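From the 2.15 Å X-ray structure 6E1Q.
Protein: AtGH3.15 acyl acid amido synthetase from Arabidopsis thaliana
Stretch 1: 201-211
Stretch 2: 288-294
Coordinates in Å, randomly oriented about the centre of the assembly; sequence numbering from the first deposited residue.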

# COMPACT_ATOMS: atom_id res chain seq x y z
N GLN A 201 12.19 7.50 15.65
CA GLN A 201 12.46 7.36 14.22
C GLN A 201 12.63 8.73 13.55
O GLN A 201 13.50 8.90 12.69
N LEU A 202 11.82 9.71 13.94
CA LEU A 202 11.98 11.05 13.37
C LEU A 202 13.23 11.74 13.92
O LEU A 202 13.95 12.43 13.19
N LEU A 203 13.51 11.56 15.21
CA LEU A 203 14.73 12.13 15.77
C LEU A 203 15.96 11.58 15.04
O LEU A 203 16.84 12.35 14.62
N CYS A 204 16.01 10.26 14.81
CA CYS A 204 17.11 9.69 14.02
C CYS A 204 17.13 10.22 12.59
O CYS A 204 18.20 10.54 12.05
N GLY A 205 15.96 10.30 11.95
CA GLY A 205 15.94 10.79 10.58
C GLY A 205 16.39 12.23 10.48
O GLY A 205 17.07 12.61 9.52
N LEU A 206 16.01 13.06 11.45
CA LEU A 206 16.44 14.46 11.43
C LEU A 206 17.93 14.58 11.72
O LEU A 206 18.62 15.39 11.10
N LEU A 207 18.43 13.81 12.68
CA LEU A 207 19.87 13.84 12.96
C LEU A 207 20.68 13.45 11.74
O LEU A 207 21.77 14.01 11.51
N GLU A 208 20.17 12.53 10.92
CA GLU A 208 20.88 12.04 9.75
C GLU A 208 20.48 12.74 8.46
O GLU A 208 20.77 12.23 7.38
N ARG A 209 19.85 13.92 8.55
CA ARG A 209 19.23 14.51 7.36
C ARG A 209 20.24 14.75 6.24
O ARG A 209 19.88 14.74 5.05
N ASP A 210 21.50 14.96 6.58
CA ASP A 210 22.48 15.22 5.52
C ASP A 210 22.91 13.95 4.80
O ASP A 210 23.60 14.05 3.78
N ASN A 211 22.52 12.77 5.29
CA ASN A 211 22.92 11.49 4.71
C ASN A 211 21.77 10.76 4.03
O ASN A 211 21.94 9.60 3.62
N LYS A 288 11.14 18.19 1.41
CA LYS A 288 12.42 18.54 0.80
C LYS A 288 13.23 19.45 1.70
O LYS A 288 14.46 19.36 1.74
N ARG A 289 12.57 20.37 2.41
CA ARG A 289 13.33 21.29 3.24
C ARG A 289 13.98 20.57 4.42
O ARG A 289 15.09 20.90 4.81
N LEU A 290 13.30 19.55 4.97
CA LEU A 290 13.88 18.79 6.06
C LEU A 290 14.93 17.80 5.56
O LEU A 290 15.94 17.57 6.24
N TRP A 291 14.73 17.21 4.38
CA TRP A 291 15.68 16.27 3.80
C TRP A 291 16.09 16.80 2.42
O TRP A 291 15.67 16.27 1.38
N PRO A 292 16.94 17.84 2.39
CA PRO A 292 17.25 18.52 1.11
C PRO A 292 18.13 17.71 0.17
O PRO A 292 18.23 18.07 -1.01
N LYS A 293 18.75 16.63 0.63
CA LYS A 293 19.47 15.74 -0.27
C LYS A 293 18.64 14.54 -0.72
O LYS A 293 19.16 13.70 -1.47
N ALA A 294 17.38 14.43 -0.30
CA ALA A 294 16.57 13.32 -0.78
C ALA A 294 16.30 13.48 -2.27
O ALA A 294 16.13 14.60 -2.77

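The most unusual feature of this contact is a reciprocal exchange between side chains and helix ends: each stretch sends a nitrogen-bearing side chain to carbonyl oxygens of the other. Trp-291, the first residue to leave helical geometry in its stretch, donates from NE1 to Gly-205 O at 2.9 Å, nearly linear at 176°. In return Arg-209 donates from NE to Leu-290 O at 2.8 Å and from NH2 to Arg-289 O at 3.0 Å, the latter bent at 137°. Near the end of a helix, carbonyls can lack amide partners from a following turn, and side-chain N-H groups are well suited to meet them.

The CA-to-CB bond of Trp-291 points sideways, but chi1 near -68° (m) and chi2 of -76° carry the indole to the first helix. Gly-205 has no side chain; a CB there would point toward the second stretch and lie 3.7 Å from Trp-291 CZ2, an ordinary contact distance. The carbonyl of Gly-205 meets the ring at its edge, as does Leu-202, whose CD2 lies 4.1 Å from Trp-291 CH2. Leu-206, one helical turn beyond Leu-202, places CD2 3.9 Å from Trp-291 CZ2 and the same CD2 4.3 Å from Leu-290 CD1. All three leucines adopt the m, t rotamer. Their branched ends line the carbon-rich part of the indole, and Leu-206 also meets Leu-290, while the indole's single N-H is satisfied by the backbone.

Arg-209 points toward the second stretch, and its CB packs 3.6 Å from Trp-291 CD1. With chi1 p, chi2 t and chi3 m, the chain brings its guanidinium edge-on to the two carbonyls, so that the flat, multiply donating group can serve both. Arg-289 itself points away and uses its side-chain nitrogens elsewhere in the structure.

At the more exposed margin, Lys-293 points toward the first stretch, m at chi1 and t at chi2 and chi3. Its aliphatic portion runs past Asp-210, with Lys-293 CD 3.1 Å from Asp-210 O, before its amine forms a salt bridge. Water can solvate both exposed charges, and lysine's long chain reaches the carboxylate. The hydrogen bond within that pair, from Lys-293 NZ to Asp-210 OD2, is weak at 3.4 Å. Asp-210 begins pointing away, yet chi1 t brings its carboxylate back. A water knits the backbones nearby: it donates to Arg-209 O at 2.9 Å and accepts from Lys-293 N at 2.8 Å, bridging to the type I turn from Trp-291 to Ala-294.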

# COMPACT_ATOMS: atom_id res chain seq x y z
CB GLN A 201 11.33 6.54 13.61
CG GLN A 201 10.85 6.91 12.24
CD GLN A 201 10.10 5.74 11.60
OE1 GLN A 201 10.70 4.75 11.21
NE2 GLN A 201 8.77 5.85 11.56
CB LEU A 202 10.72 11.88 13.64
CG LEU A 202 9.56 11.70 12.63
CD1 LEU A 202 8.27 12.36 13.15
CD2 LEU A 202 9.92 12.29 11.27
CB LEU A 203 14.80 11.85 17.27
CG LEU A 203 16.07 12.29 18.01
CD1 LEU A 203 16.20 13.77 17.87
CD2 LEU A 203 15.90 11.93 19.46
CB CYS A 204 17.02 8.16 14.03
SG CYS A 204 17.43 7.50 15.68
CB LEU A 206 15.64 15.29 12.44
CG LEU A 206 14.15 15.48 12.17
CD1 LEU A 206 13.49 16.04 13.42
CD2 LEU A 206 13.95 16.42 10.98
CB LEU A 207 20.20 12.92 14.13
CG LEU A 207 19.91 13.43 15.56
CD1 LEU A 207 19.83 12.25 16.51
CD2 LEU A 207 21.01 14.38 16.04
CB GLU A 208 20.65 10.53 9.61
CG GLU A 208 21.34 9.73 10.68
CD GLU A 208 22.85 9.89 10.62
OE1 GLU A 208 23.46 9.32 9.69
OE2 GLU A 208 23.42 10.59 11.50
CB ARG A 209 18.51 15.81 7.73
CG ARG A 209 19.43 16.93 8.20
CD ARG A 209 18.65 18.10 8.75
NE ARG A 209 17.92 18.87 7.73
CZ ARG A 209 18.31 20.07 7.29
NH1 ARG A 209 19.40 20.64 7.77
NH2 ARG A 209 17.58 20.71 6.39
CB ASP A 210 23.70 15.95 6.10
CG ASP A 210 24.53 16.62 5.03
OD1 ASP A 210 24.06 17.61 4.42
OD2 ASP A 210 25.66 16.14 4.78
CB ASN A 211 23.50 10.59 5.80
CG ASN A 211 24.75 11.15 6.39
OD1 ASN A 211 25.58 11.70 5.66
ND2 ASN A 211 24.88 11.08 7.72
CB LYS A 288 12.21 19.22 -0.55
CG LYS A 288 13.43 19.05 -1.46
CD LYS A 288 13.74 20.31 -2.23
CE LYS A 288 14.43 19.98 -3.55
NZ LYS A 288 15.50 18.94 -3.39
CB ARG A 289 12.44 22.44 3.71
CG ARG A 289 11.97 23.26 2.52
CD ARG A 289 11.31 24.55 2.91
NE ARG A 289 9.92 24.36 3.33
CZ ARG A 289 9.51 24.49 4.58
NH1 ARG A 289 10.37 24.79 5.55
NH2 ARG A 289 8.22 24.33 4.87
CB LEU A 290 12.78 18.05 6.82
CG LEU A 290 11.86 18.96 7.64
CD1 LEU A 290 10.88 18.14 8.44
CD2 LEU A 290 12.68 19.84 8.59
CB TRP A 291 15.08 14.86 3.79
CG TRP A 291 14.94 14.36 5.20
CD1 TRP A 291 15.97 13.90 6.00
CD2 TRP A 291 13.76 14.32 6.01
NE1 TRP A 291 15.49 13.57 7.24
CE2 TRP A 291 14.14 13.82 7.28
CE3 TRP A 291 12.42 14.66 5.79
CZ2 TRP A 291 13.21 13.63 8.32
CZ3 TRP A 291 11.50 14.48 6.83
CH2 TRP A 291 11.91 13.98 8.08
CB PRO A 292 17.95 19.80 1.57
CG PRO A 292 18.59 19.41 2.87
CD PRO A 292 17.59 18.50 3.54
CB LYS A 293 20.77 15.28 0.39
CG LYS A 293 21.75 16.43 0.56
CD LYS A 293 22.92 16.05 1.45
CE LYS A 293 24.10 17.00 1.26
NZ LYS A 293 25.37 16.26 1.44
CB ALA A 294 15.24 13.22 -0.01
O HOH W 1 18.29 14.75 2.67